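Local coordinates for protein aminotransferase (Paracoccus denitrificans, PDB 4GRX) that probably transfers the amino group of omega-amino acids or amines to a keto acid, using a pyridoxal phosphate cofactor held on a lysine, at residues A[435-440]-A[447-452]; A[230-235]-A[248-253]; A[376-381]-A[459-464]; A[134-139]-A[290-295]. All coordinates share one frame; numbering follows the deposited sequence.

Overall arrangement
Followed from the N terminus, the four contacts form two nested pairs. Interaction 4 opens on helix 129-146 and closes at strand 292-295. Inside its long loop, interaction 2 closes a short one, from strand 229-234 to helix 250-260. These two share the seven-stranded sheet of the large domain, and they touch where F233 packs on M136 and V137. The second pair comes later in the chain, with interaction 1 nested inside interaction 3. Interaction 3 ties the turn before strand 381-387 to the end of helix 443-463, near the C terminus. Interaction 1 ties the loop after strand 432-435 to an earlier part of the same helix.

Interaction 1 (A[435-440]-A[447-452]); sequences LCPPFI and DEMFEK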
loop_
_atom_site.group_PDB
_atom_site.type_symbol
_atom_site.label_atom_id
_atom_site.label_comp_id
_atom_site.label_asym_id
_atom_site.label_seq_id
_atom_site.Cartn_x
_atom_site.Cartn_y
_atom_site.Cartn_z
ATOM N N LEU A 435 -5.728 -20.451 14.792
ATOM C CA LEU A 435 -6.531 -21.145 13.818
ATOM C C LEU A 435 -7.559 -20.157 13.298
ATOM O O LEU A 435 -8.342 -19.574 14.082
ATOM C CB LEU A 435 -7.204 -22.345 14.468
ATOM C CG LEU A 435 -6.345 -23.540 14.889
ATOM C CD1 LEU A 435 -7.223 -24.595 15.554
ATOM C CD2 LEU A 435 -5.583 -24.149 13.709
ATOM N N CYS A 436 -7.521 -19.922 11.989
ATOM C CA CYS A 436 -8.457 -19.007 11.334
ATOM C C CYS A 436 -8.788 -19.478 9.918
ATOM O O CYS A 436 -8.471 -18.791 8.932
ATOM C CB CYS A 436 -7.929 -17.558 11.344
ATOM S SG CYS A 436 -6.337 -17.284 10.520
ATOM N N PRO A 437 -9.448 -20.653 9.815
ATOM C CA PRO A 437 -9.710 -21.311 8.530
ATOM C C PRO A 437 -10.711 -20.537 7.654
ATOM O O PRO A 437 -11.432 -19.680 8.165
ATOM C CB PRO A 437 -10.310 -22.672 8.939
ATOM C CG PRO A 437 -10.569 -22.610 10.412
ATOM C CD PRO A 437 -10.242 -21.244 10.910
ATOM N N PRO A 438 -10.772 -20.840 6.339
ATOM C CA PRO A 438 -11.826 -20.190 5.542
ATOM C C PRO A 438 -13.235 -20.489 6.078
ATOM O O PRO A 438 -13.473 -21.499 6.757
ATOM C CB PRO A 438 -11.660 -20.817 4.156
ATOM C CG PRO A 438 -10.291 -21.392 4.135
ATOM C CD PRO A 438 -10.003 -21.812 5.541
ATOM N N PHE A 439 -14.162 -19.596 5.760
ATOM C CA PHE A 439 -15.562 -19.775 6.126
ATOM C C PHE A 439 -16.208 -20.993 5.442
ATOM O O PHE A 439 -17.097 -21.617 6.006
ATOM C CB PHE A 439 -16.357 -18.497 5.829
ATOM C CG PHE A 439 -15.860 -17.257 6.558
ATOM C CD1 PHE A 439 -16.317 -15.995 6.177
ATOM C CD2 PHE A 439 -14.942 -17.339 7.615
ATOM C CE1 PHE A 439 -15.882 -14.853 6.841
ATOM C CE2 PHE A 439 -14.501 -16.198 8.277
ATOM C CZ PHE A 439 -14.972 -14.951 7.891
ATOM N N ILE A 440 -15.752 -21.343 4.244
ATOM C CA ILE A 440 -16.291 -22.496 3.491
ATOM C C ILE A 440 -15.988 -23.877 4.110
ATOM O O ILE A 440 -16.248 -24.923 3.491
ATOM C CB ILE A 440 -15.817 -22.496 2.017
ATOM C CG1 ILE A 440 -14.288 -22.640 1.938
ATOM C CG2 ILE A 440 -16.270 -21.224 1.310
ATOM C CD1 ILE A 440 -13.815 -23.348 0.687
ATOM N N ASP A 447 -12.695 -31.406 11.572
ATOM C CA ASP A 447 -12.138 -32.601 12.205
ATOM C C ASP A 447 -10.735 -32.902 11.707
ATOM O O ASP A 447 -9.874 -33.299 12.491
ATOM C CB ASP A 447 -13.054 -33.799 11.982
ATOM C CG ASP A 447 -14.319 -33.706 12.782
ATOM O OD1 ASP A 447 -15.138 -34.650 12.700
ATOM O OD2 ASP A 447 -14.495 -32.688 13.490
ATOM N N GLU A 448 -10.507 -32.714 10.409
ATOM C CA GLU A 448 -9.188 -32.945 9.830
ATOM C C GLU A 448 -8.147 -32.052 10.490
ATOM O O GLU A 448 -7.088 -32.524 10.909
ATOM C CB GLU A 448 -9.183 -32.709 8.317
ATOM C CG GLU A 448 -7.912 -33.228 7.661
ATOM C CD GLU A 448 -7.765 -32.804 6.226
ATOM O OE1 GLU A 448 -8.761 -32.376 5.620
ATOM O OE2 GLU A 448 -6.637 -32.902 5.708
ATOM N N MET A 449 -8.480 -30.764 10.576
ATOM C CA MET A 449 -7.644 -29.745 11.202
ATOM C C MET A 449 -7.297 -30.064 12.655
ATOM O O MET A 449 -6.142 -29.930 13.042
ATOM C CB MET A 449 -8.353 -28.399 11.115
ATOM C CG MET A 449 -7.711 -27.263 11.897
ATOM S SD MET A 449 -8.815 -25.841 11.949
ATOM C CE MET A 449 -10.069 -26.431 13.087
ATOM N N PHE A 450 -8.287 -30.478 13.450
ATOM C CA PHE A 450 -8.053 -30.827 14.848
ATOM C C PHE A 450 -7.139 -32.026 15.000
ATOM O O PHE A 450 -6.109 -31.940 15.661
ATOM C CB PHE A 450 -9.363 -31.110 15.577
ATOM C CG PHE A 450 -10.164 -29.889 15.865
ATOM C CD1 PHE A 450 -9.540 -28.706 16.239
ATOM C CD2 PHE A 450 -11.542 -29.924 15.786
ATOM C CE1 PHE A 450 -10.279 -27.575 16.512
ATOM C CE2 PHE A 450 -12.293 -28.797 16.062
ATOM C CZ PHE A 450 -11.659 -27.617 16.421
ATOM N N GLU A 451 -7.537 -33.146 14.404
ATOM C CA GLU A 451 -6.724 -34.363 14.395
ATOM C C GLU A 451 -5.255 -34.070 14.008
ATOM O O GLU A 451 -4.325 -34.511 14.682
ATOM C CB GLU A 451 -7.378 -35.400 13.475
ATOM C CG GLU A 451 -6.525 -36.596 13.085
ATOM C CD GLU A 451 -7.319 -37.635 12.304
ATOM O OE1 GLU A 451 -8.309 -37.263 11.626
ATOM O OE2 GLU A 451 -6.963 -38.832 12.379
ATOM N N LYS A 452 -5.050 -33.296 12.947
ATOM C CA LYS A 452 -3.688 -32.929 12.533
ATOM C C LYS A 452 -2.950 -32.071 13.583
ATOM O O LYS A 452 -1.784 -32.358 13.917
ATOM C CB LYS A 452 -3.688 -32.276 11.144
ATOM C CG LYS A 452 -3.951 -33.287 10.041
ATOM C CD LYS A 452 -4.092 -32.650 8.674
ATOM C CE LYS A 452 -4.111 -33.716 7.596
ATOM N NZ LYS A 452 -3.981 -33.092 6.259
#
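M449 reaches from its helix toward L435 and P437. Its CB is directed at 435-440, and CG stands anti to the backbone N (chi1 171°), which carries the chain straight out from the helix. CG comes within 4.2 Å of L435 CD2. M449 SD lies 4.0 Å from P437 CG and 4.1 Å from both methyls of L435, CD1 and CD2. L435 and M449 meet tip to tip, whereas P437 crosses M449 at about a right angle. The chain then bends at chi3 (72°). This turns the methyl back, so M449 CE is 4.2 Å from L435 CD1. CE also sits 3.6 Å above one face of the F450 ring, offset toward its rim. L435 CD1 approaches the same ring obliquely, 4.4 Å from F450 CE1. Every touching residue is buried, and the contact is purely apolar. It joins the end of strand 432-435 to the last long helix, 443-463, consistent with the small C-terminal domain of a fold type I enzyme. P437 and F450 also pack on helix 357-375, through F368 and I375, while M449 rests on L62 of strand 60-63 and L424 of strand 424-425.

Interaction 2 (A[230-235]-A[248-253]); sequences AGFFAE and KGYFQA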
loop_
_atom_site.group_PDB
_atom_site.type_symbol
_atom_site.label_atom_id
_atom_site.label_comp_id
_atom_site.label_asym_id
_atom_site.label_seq_id
_atom_site.Cartn_x
_atom_site.Cartn_y
_atom_site.Cartn_z
ATOM N N ALA A 230 -4.890 12.671 19.015
ATOM C CA ALA A 230 -5.627 12.751 17.755
ATOM C C ALA A 230 -6.601 11.603 17.538
ATOM O O ALA A 230 -7.598 11.770 16.823
ATOM C CB ALA A 230 -4.656 12.830 16.586
ATOM N N GLY A 231 -6.311 10.447 18.136
ATOM C CA GLY A 231 -7.131 9.265 17.923
ATOM C C GLY A 231 -6.804 8.059 18.788
ATOM O O GLY A 231 -5.764 8.009 19.455
ATOM N N PHE A 232 -7.723 7.089 18.761
ATOM C CA PHE A 232 -7.601 5.805 19.452
ATOM C C PHE A 232 -8.038 4.732 18.471
ATOM O O PHE A 232 -9.186 4.728 17.997
ATOM C CB PHE A 232 -8.513 5.786 20.689
ATOM C CG PHE A 232 -8.610 4.444 21.380
ATOM C CD1 PHE A 232 -9.505 3.472 20.941
ATOM C CD2 PHE A 232 -7.828 4.162 22.498
ATOM C CE1 PHE A 232 -9.602 2.239 21.587
ATOM C CE2 PHE A 232 -7.919 2.940 23.146
ATOM C CZ PHE A 232 -8.803 1.969 22.685
ATOM N N PHE A 233 -7.122 3.831 18.142
ATOM C CA PHE A 233 -7.446 2.703 17.278
ATOM C C PHE A 233 -7.511 1.430 18.101
ATOM O O PHE A 233 -6.698 1.233 19.016
ATOM C CB PHE A 233 -6.374 2.513 16.207
ATOM C CG PHE A 233 -6.304 3.613 15.202
ATOM C CD1 PHE A 233 -5.912 4.909 15.579
ATOM C CD2 PHE A 233 -6.568 3.352 13.861
ATOM C CE1 PHE A 233 -5.835 5.930 14.636
ATOM C CE2 PHE A 233 -6.488 4.366 12.920
ATOM C CZ PHE A 233 -6.121 5.649 13.301
ATOM N N ALA A 234 -8.453 0.555 17.745
ATOM C CA ALA A 234 -8.526 -0.794 18.328
ATOM C C ALA A 234 -9.127 -1.793 17.370
ATOM O O ALA A 234 -10.137 -1.507 16.712
ATOM C CB ALA A 234 -9.325 -0.780 19.632
ATOM N N GLU A 235 -8.508 -2.965 17.297
ATOM C CA GLU A 235 -9.152 -4.135 16.727
ATOM C C GLU A 235 -10.190 -4.610 17.744
ATOM O O GLU A 235 -9.883 -4.674 18.953
ATOM C CB GLU A 235 -8.146 -5.260 16.546
ATOM C CG GLU A 235 -7.038 -4.981 15.556
ATOM C CD GLU A 235 -5.814 -5.818 15.841
ATOM O OE1 GLU A 235 -4.910 -5.287 16.520
ATOM O OE2 GLU A 235 -5.764 -7.001 15.415
ATOM N N LYS A 248 -14.541 -8.606 29.187
ATOM C CA LYS A 248 -15.966 -8.229 29.154
ATOM C C LYS A 248 -16.223 -6.796 29.596
ATOM O O LYS A 248 -15.846 -6.424 30.700
ATOM C CB LYS A 248 -16.820 -9.183 29.998
ATOM C CG LYS A 248 -18.279 -8.728 30.085
ATOM C CD LYS A 248 -19.204 -9.702 30.808
ATOM C CE LYS A 248 -19.215 -11.077 30.140
ATOM N NZ LYS A 248 -19.490 -11.019 28.671
ATOM N N GLY A 249 -16.873 -6.010 28.732
ATOM C CA GLY A 249 -17.246 -4.632 29.051
ATOM C C GLY A 249 -16.149 -3.613 28.797
ATOM O O GLY A 249 -16.280 -2.433 29.151
ATOM N N TYR A 250 -15.072 -4.045 28.155
ATOM C CA TYR A 250 -13.965 -3.148 27.827
ATOM C C TYR A 250 -14.399 -1.943 27.009
ATOM O O TYR A 250 -14.158 -0.793 27.412
ATOM C CB TYR A 250 -12.873 -3.909 27.090
ATOM C CG TYR A 250 -11.711 -3.096 26.570
ATOM C CD1 TYR A 250 -10.735 -2.595 27.436
ATOM C CD2 TYR A 250 -11.557 -2.866 25.197
ATOM C CE1 TYR A 250 -9.634 -1.890 26.957
ATOM C CE2 TYR A 250 -10.468 -2.146 24.706
ATOM C CZ TYR A 250 -9.504 -1.671 25.587
ATOM O OH TYR A 250 -8.427 -0.975 25.110
ATOM N N PHE A 251 -15.029 -2.196 25.866
ATOM C CA PHE A 251 -15.394 -1.109 24.973
ATOM C C PHE A 251 -16.471 -0.220 25.562
ATOM O O PHE A 251 -16.485 0.991 25.321
ATOM C CB PHE A 251 -15.787 -1.641 23.606
ATOM C CG PHE A 251 -14.612 -2.062 22.779
ATOM C CD1 PHE A 251 -14.375 -3.405 22.517
ATOM C CD2 PHE A 251 -13.719 -1.117 22.294
ATOM C CE1 PHE A 251 -13.285 -3.797 21.753
ATOM C CE2 PHE A 251 -12.621 -1.495 21.538
ATOM C CZ PHE A 251 -12.401 -2.840 21.265
ATOM N N GLN A 252 -17.325 -0.823 26.385
ATOM C CA GLN A 252 -18.339 -0.098 27.130
ATOM C C GLN A 252 -17.748 0.872 28.140
ATOM O O GLN A 252 -18.284 1.958 28.312
ATOM C CB GLN A 252 -19.322 -1.062 27.793
ATOM C CG GLN A 252 -20.295 -1.682 26.798
ATOM C CD GLN A 252 -19.630 -2.648 25.818
ATOM O OE1 GLN A 252 -18.614 -3.284 26.139
ATOM N NE2 GLN A 252 -20.195 -2.760 24.615
ATOM N N ALA A 253 -16.664 0.486 28.808
ATOM C CA ALA A 253 -15.955 1.405 29.713
ATOM C C ALA A 253 -15.053 2.386 28.954
ATOM O O ALA A 253 -14.883 3.529 29.380
ATOM C CB ALA A 253 -15.136 0.633 30.733
#
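A234 and F251 mark the nearest backbone approach of strand 229-234 to helix 250-260, with A234 CA 9.6 Å from F251 CA. Side chains fill most of that spacing, and the backbone oxygen of E235 also takes part. The two elements belong to a beta-alpha-beta crossover unit that goes on to strand 265-268, the parallel neighbour of 229-234 in the sheet. This is the mixed seven-stranded sheet of the large domain in fold type I pyridoxal phosphate enzymes. G249 is the N-cap of the helix; its positive phi (85°) suits glycine. The first turn closes with A253 N donating to G249 O at 3.0 Å. F232 and Y250 come from opposite directions. In both, CG is anti to the backbone N (chi1 172° for F232, 175° for Y250), which extends the rings into the gap. Y250 OH arrives at the edge of the F232 ring, in its plane, 3.8 Å from F232 CZ. Its polar partner is R158 NH1 on strand 154-158. F251 meets the strand end with its own edge. One face of its ring is covered by Y250 CD2, 3.7 Å above the plane and over the centre; F251 also stacks with F288. The CB of E235 points away from the helix, and its carboxylate bonds G239 N and Y162 N. At the rim of the F251 ring, A234 CB lies 3.9 Å from F251 CE2, and E235 O lies 3.9 Å from F251 CZ, both near the ring plane.

Interaction 3 (A[376-381]-A[459-464]); sequences ADRPNI and KVFAEV
N380 CB lies over one face of the F461 ring, 3.6 Å from its centroid and only 3° off the ring normal, a CH-pi contact. The side chains slide past each other in opposite directions. CG of N380 is anti to its own carbonyl carbon (chi1 -62°); this carries the amide back along F461, with N380 OD1 3.8 Å from F461 CB. Amide and ring planes are 51° apart, so the amide does not stack. N380 O is 3.7 Å from F461 CZ. The I381 side chain crosses at about a right angle, with I381 CD1 3.8 Å from F461 CE2; R378 CD is 4.2 Å from F461 CE2. A type I turn from R378 to I381, between helix 357-375 and strand 381-387, brings these residues round the ring and packs on the end of the C-terminal helix 443-463, beside the three-stranded antiparallel sheet. Outside the two segments, N380 ND2 bonds V396 O, and the R378 guanidinium forms salt bridges with D458 and E454. The ring meets mostly carbon, with two N380 oxygens beside it; the amide probably polarises the N380 CB hydrogens slightly, which would favour their place over the pi face.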
loop_
_atom_site.group_PDB
_atom_site.type_symbol
_atom_site.label_atom_id
_atom_site.label_comp_id
_atom_site.label_asym_id
_atom_site.label_seq_id
_atom_site.Cartn_x
_atom_site.Cartn_y
_atom_site.Cartn_z
ATOM N N ALA A 376 -7.176 -28.145 24.826
ATOM C CA ALA A 376 -6.547 -27.373 25.898
ATOM C C ALA A 376 -6.381 -28.156 27.203
ATOM O O ALA A 376 -5.811 -27.645 28.169
ATOM C CB ALA A 376 -7.344 -26.110 26.158
ATOM N N ASP A 377 -6.880 -29.388 27.232
ATOM C CA ASP A 377 -6.892 -30.192 28.461
ATOM C C ASP A 377 -5.504 -30.541 29.009
ATOM O O ASP A 377 -5.325 -30.653 30.225
ATOM C CB ASP A 377 -7.678 -31.483 28.246
ATOM C CG ASP A 377 -8.193 -32.068 29.543
ATOM O OD1 ASP A 377 -8.363 -31.302 30.523
ATOM O OD2 ASP A 377 -8.435 -33.296 29.578
ATOM N N ARG A 378 -4.537 -30.703 28.111
ATOM C CA ARG A 378 -3.188 -31.137 28.456
ATOM C C ARG A 378 -2.343 -30.145 29.287
ATOM O O ARG A 378 -2.703 -28.969 29.411
ATOM C CB ARG A 378 -2.458 -31.516 27.176
ATOM C CG ARG A 378 -2.510 -30.443 26.118
ATOM C CD ARG A 378 -1.836 -30.941 24.875
ATOM N NE ARG A 378 -2.808 -31.466 23.936
ATOM C CZ ARG A 378 -2.535 -32.391 23.031
ATOM N NH1 ARG A 378 -1.321 -32.913 22.963
ATOM N NH2 ARG A 378 -3.480 -32.802 22.202
ATOM N N PRO A 379 -1.224 -30.640 29.877
ATOM C CA PRO A 379 -0.276 -29.853 30.696
ATOM C C PRO A 379 0.294 -28.591 30.042
ATOM O O PRO A 379 0.508 -27.603 30.734
ATOM C CB PRO A 379 0.871 -30.842 30.963
ATOM C CG PRO A 379 0.250 -32.187 30.882
ATOM C CD PRO A 379 -0.905 -32.085 29.923
ATOM N N ASN A 380 0.531 -28.621 28.732
ATOM C CA ASN A 380 1.276 -27.543 28.046
ATOM C C ASN A 380 0.466 -26.533 27.233
ATOM O O ASN A 380 1.029 -25.784 26.436
ATOM C CB ASN A 380 2.389 -28.134 27.169
ATOM C CG ASN A 380 3.421 -28.903 27.976
ATOM O OD1 ASN A 380 3.645 -30.080 27.743
ATOM N ND2 ASN A 380 4.037 -28.241 28.942
ATOM N N ILE A 381 -0.849 -26.519 27.433
ATOM C CA ILE A 381 -1.698 -25.457 26.926
ATOM C C ILE A 381 -2.203 -24.701 28.136
ATOM O O ILE A 381 -2.781 -25.295 29.040
ATOM C CB ILE A 381 -2.904 -26.004 26.130
ATOM C CG1 ILE A 381 -2.448 -26.765 24.868
ATOM C CG2 ILE A 381 -3.886 -24.887 25.801
ATOM C CD1 ILE A 381 -1.364 -26.086 24.050
ATOM N N LYS A 459 3.650 -34.645 19.361
ATOM C CA LYS A 459 5.011 -34.818 18.884
ATOM C C LYS A 459 5.940 -33.755 19.473
ATOM O O LYS A 459 6.952 -34.100 20.076
ATOM C CB LYS A 459 5.030 -34.777 17.353
ATOM C CG LYS A 459 6.163 -35.540 16.706
ATOM C CD LYS A 459 5.849 -35.746 15.232
ATOM C CE LYS A 459 6.549 -36.977 14.671
ATOM N NZ LYS A 459 8.023 -36.879 14.851
ATOM N N VAL A 460 5.578 -32.477 19.326
ATOM C CA VAL A 460 6.417 -31.372 19.780
ATOM C C VAL A 460 6.578 -31.317 21.310
ATOM O O VAL A 460 7.706 -31.216 21.808
ATOM C CB VAL A 460 5.920 -30.014 19.238
ATOM C CG1 VAL A 460 6.784 -28.866 19.755
ATOM C CG2 VAL A 460 5.897 -30.016 17.714
ATOM N N PHE A 461 5.479 -31.404 22.056
ATOM C CA PHE A 461 5.575 -31.366 23.517
ATOM C C PHE A 461 6.378 -32.525 24.103
ATOM O O PHE A 461 6.936 -32.416 25.202
ATOM C CB PHE A 461 4.195 -31.224 24.201
ATOM C CG PHE A 461 3.493 -29.915 23.906
ATOM C CD1 PHE A 461 4.216 -28.732 23.742
ATOM C CD2 PHE A 461 2.102 -29.860 23.797
ATOM C CE1 PHE A 461 3.571 -27.531 23.461
ATOM C CE2 PHE A 461 1.450 -28.657 23.526
ATOM C CZ PHE A 461 2.189 -27.492 23.355
ATOM N N ALA A 462 6.453 -33.634 23.376
ATOM C CA ALA A 462 7.241 -34.772 23.847
ATOM C C ALA A 462 8.718 -34.600 23.514
ATOM O O ALA A 462 9.572 -35.101 24.235
ATOM C CB ALA A 462 6.705 -36.077 23.284
ATOM N N GLU A 463 9.011 -33.905 22.418
ATOM C CA GLU A 463 10.391 -33.554 22.053
ATOM C C GLU A 463 10.986 -32.600 23.089
ATOM O O GLU A 463 12.191 -32.575 23.310
ATOM C CB GLU A 463 10.434 -32.872 20.678
ATOM C CG GLU A 463 10.263 -33.781 19.464
ATOM C CD GLU A 463 10.037 -33.016 18.149
ATOM O OE1 GLU A 463 9.906 -33.693 17.103
ATOM O OE2 GLU A 463 9.988 -31.751 18.133
ATOM N N VAL A 464 10.104 -31.859 23.749
ATOM C CA VAL A 464 10.454 -30.645 24.466
ATOM C C VAL A 464 10.064 -30.687 25.965
ATOM O O VAL A 464 9.986 -29.642 26.624
ATOM C CB VAL A 464 9.823 -29.443 23.712
ATOM C CG1 VAL A 464 9.613 -28.237 24.600
ATOM C CG2 VAL A 464 10.663 -29.062 22.504
#

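Interaction 4 (A[134-139]-A[290-295]); sequences DTMVKM and PDAIIS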
loop_
_atom_site.group_PDB
_atom_site.type_symbol
_atom_site.label_atom_id
_atom_site.label_comp_id
_atom_site.label_asym_id
_atom_site.label_seq_id
_atom_site.Cartn_x
_atom_site.Cartn_y
_atom_site.Cartn_z
ATOM N N ASP A 134 -2.435 4.184 8.058
ATOM C CA ASP A 134 -1.592 5.310 7.739
ATOM C C ASP A 134 -2.399 6.542 7.233
ATOM O O ASP A 134 -2.233 7.666 7.752
ATOM C CB ASP A 134 -0.552 4.880 6.716
ATOM C CG ASP A 134 0.639 5.792 6.708
ATOM O OD1 ASP A 134 0.458 6.997 6.409
ATOM O OD2 ASP A 134 1.757 5.325 7.027
ATOM N N THR A 135 -3.263 6.316 6.236
ATOM C CA THR A 135 -4.189 7.325 5.733
ATOM C C THR A 135 -5.055 7.899 6.860
ATOM O O THR A 135 -5.242 9.126 6.929
ATOM C CB THR A 135 -5.096 6.749 4.620
ATOM O OG1 THR A 135 -4.328 6.531 3.425
ATOM C CG2 THR A 135 -6.271 7.685 4.295
ATOM N N MET A 136 -5.565 7.018 7.739
ATOM C CA MET A 136 -6.456 7.432 8.829
ATOM C C MET A 136 -5.783 8.405 9.786
ATOM O O MET A 136 -6.401 9.369 10.237
ATOM C CB MET A 136 -7.006 6.246 9.619
ATOM C CG MET A 136 -8.093 6.636 10.619
ATOM S SD MET A 136 -9.578 7.250 9.778
ATOM C CE MET A 136 -9.786 8.865 10.546
ATOM N N VAL A 137 -4.520 8.134 10.098
ATOM C CA VAL A 137 -3.762 9.011 10.962
ATOM C C VAL A 137 -3.615 10.381 10.290
ATOM O O VAL A 137 -3.879 11.400 10.915
ATOM C CB VAL A 137 -2.394 8.406 11.329
ATOM C CG1 VAL A 137 -1.606 9.358 12.208
ATOM C CG2 VAL A 137 -2.592 7.094 12.061
ATOM N N LYS A 138 -3.225 10.396 9.015
ATOM C CA LYS A 138 -3.053 11.654 8.276
ATOM C C LYS A 138 -4.363 12.452 8.234
ATOM O O LYS A 138 -4.362 13.681 8.381
ATOM C CB LYS A 138 -2.552 11.397 6.856
ATOM C CG LYS A 138 -1.086 11.032 6.722
ATOM C CD LYS A 138 -0.739 10.795 5.253
ATOM C CE LYS A 138 -0.704 12.100 4.455
ATOM N NZ LYS A 138 -0.535 11.900 2.987
ATOM N N MET A 139 -5.470 11.738 8.048
ATOM C CA MET A 139 -6.797 12.332 8.072
ATOM C C MET A 139 -7.037 13.003 9.428
ATOM O O MET A 139 -7.480 14.147 9.486
ATOM C CB MET A 139 -7.841 11.257 7.830
ATOM C CG MET A 139 -8.804 11.547 6.697
ATOM S SD MET A 139 -9.510 9.974 6.134
ATOM C CE MET A 139 -9.744 10.278 4.386
ATOM N N PRO A 290 -18.206 2.940 16.541
ATOM C CA PRO A 290 -16.970 3.675 16.303
ATOM C C PRO A 290 -17.273 4.925 15.515
ATOM O O PRO A 290 -18.375 5.060 14.994
ATOM C CB PRO A 290 -16.149 2.707 15.455
ATOM C CG PRO A 290 -17.179 1.969 14.671
ATOM C CD PRO A 290 -18.384 1.839 15.572
ATOM N N ASP A 291 -16.309 5.832 15.458
ATOM C CA ASP A 291 -16.413 7.020 14.656
ATOM C C ASP A 291 -15.980 6.730 13.218
ATOM O O ASP A 291 -16.339 7.459 12.304
ATOM C CB ASP A 291 -15.558 8.121 15.261
ATOM C CG ASP A 291 -15.974 8.473 16.674
ATOM O OD1 ASP A 291 -17.174 8.771 16.867
ATOM O OD2 ASP A 291 -15.101 8.484 17.589
ATOM N N ALA A 292 -15.201 5.672 13.024
ATOM C CA ALA A 292 -14.789 5.235 11.686
ATOM C C ALA A 292 -14.391 3.756 11.675
ATOM O O ALA A 292 -14.197 3.152 12.734
ATOM C CB ALA A 292 -13.652 6.094 11.159
ATOM N N ILE A 293 -14.277 3.184 10.479
ATOM C CA ILE A 293 -13.922 1.779 10.323
ATOM C C ILE A 293 -12.824 1.592 9.278
ATOM O O ILE A 293 -12.869 2.190 8.201
ATOM C CB ILE A 293 -15.170 0.940 9.974
ATOM C CG1 ILE A 293 -15.971 0.685 11.247
ATOM C CG2 ILE A 293 -14.805 -0.379 9.296
ATOM C CD1 ILE A 293 -17.327 0.053 11.023
ATOM N N ILE A 294 -11.837 0.767 9.608
ATOM C CA ILE A 294 -10.779 0.423 8.667
ATOM C C ILE A 294 -11.031 -1.001 8.199
ATOM O O ILE A 294 -11.063 -1.928 9.004
ATOM C CB ILE A 294 -9.369 0.527 9.306
ATOM C CG1 ILE A 294 -9.186 1.849 10.029
ATOM C CG2 ILE A 294 -8.280 0.364 8.255
ATOM C CD1 ILE A 294 -9.351 3.062 9.146
ATOM N N SER A 295 -11.215 -1.169 6.898
ATOM C CA SER A 295 -11.550 -2.472 6.332
ATOM C C SER A 295 -10.557 -2.916 5.256
ATOM O O SER A 295 -9.981 -2.084 4.555
ATOM C CB SER A 295 -12.965 -2.428 5.760
ATOM O OG SER A 295 -13.130 -3.345 4.691
#
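T135 OG1, next in the chain to the M136 that packs on I294, is gripped by two groups, H331 NE2 and E131 O. K138 NZ, a turn further along helix 129-146, bonds the other ring nitrogen of that histidine, ND1, and K138 reaches the second subunit through V165 O of that subunit and a cation-pi contact with F181 of that subunit. M136 leaves a different side of the helix and points toward strand 292-295. Its CG is anti to the backbone N (chi1 -171°), then the chain bends at chi2 (66°) and runs along the strand. I294 CD1 meets the root of this side chain, 4.0 Å from M136 CB and 4.1 Å from M136 CG. The two side chains cross at a slant. Farther out, M136 SD reaches A292 CB more loosely, at 4.5 Å. A292 and I294 share one face of the strand, while the CB of I293 points away from the helix. This is a helix lying on the central sheet of the large domain of a fold type I enzyme. Strand 292-295 runs there between parallel 265-268 and antiparallel 307-311. It leads to K297, the lysine that carries the pyridoxal phosphate. M136 also touches I266 of strand 265-268, and V309 and L311 of 307-311.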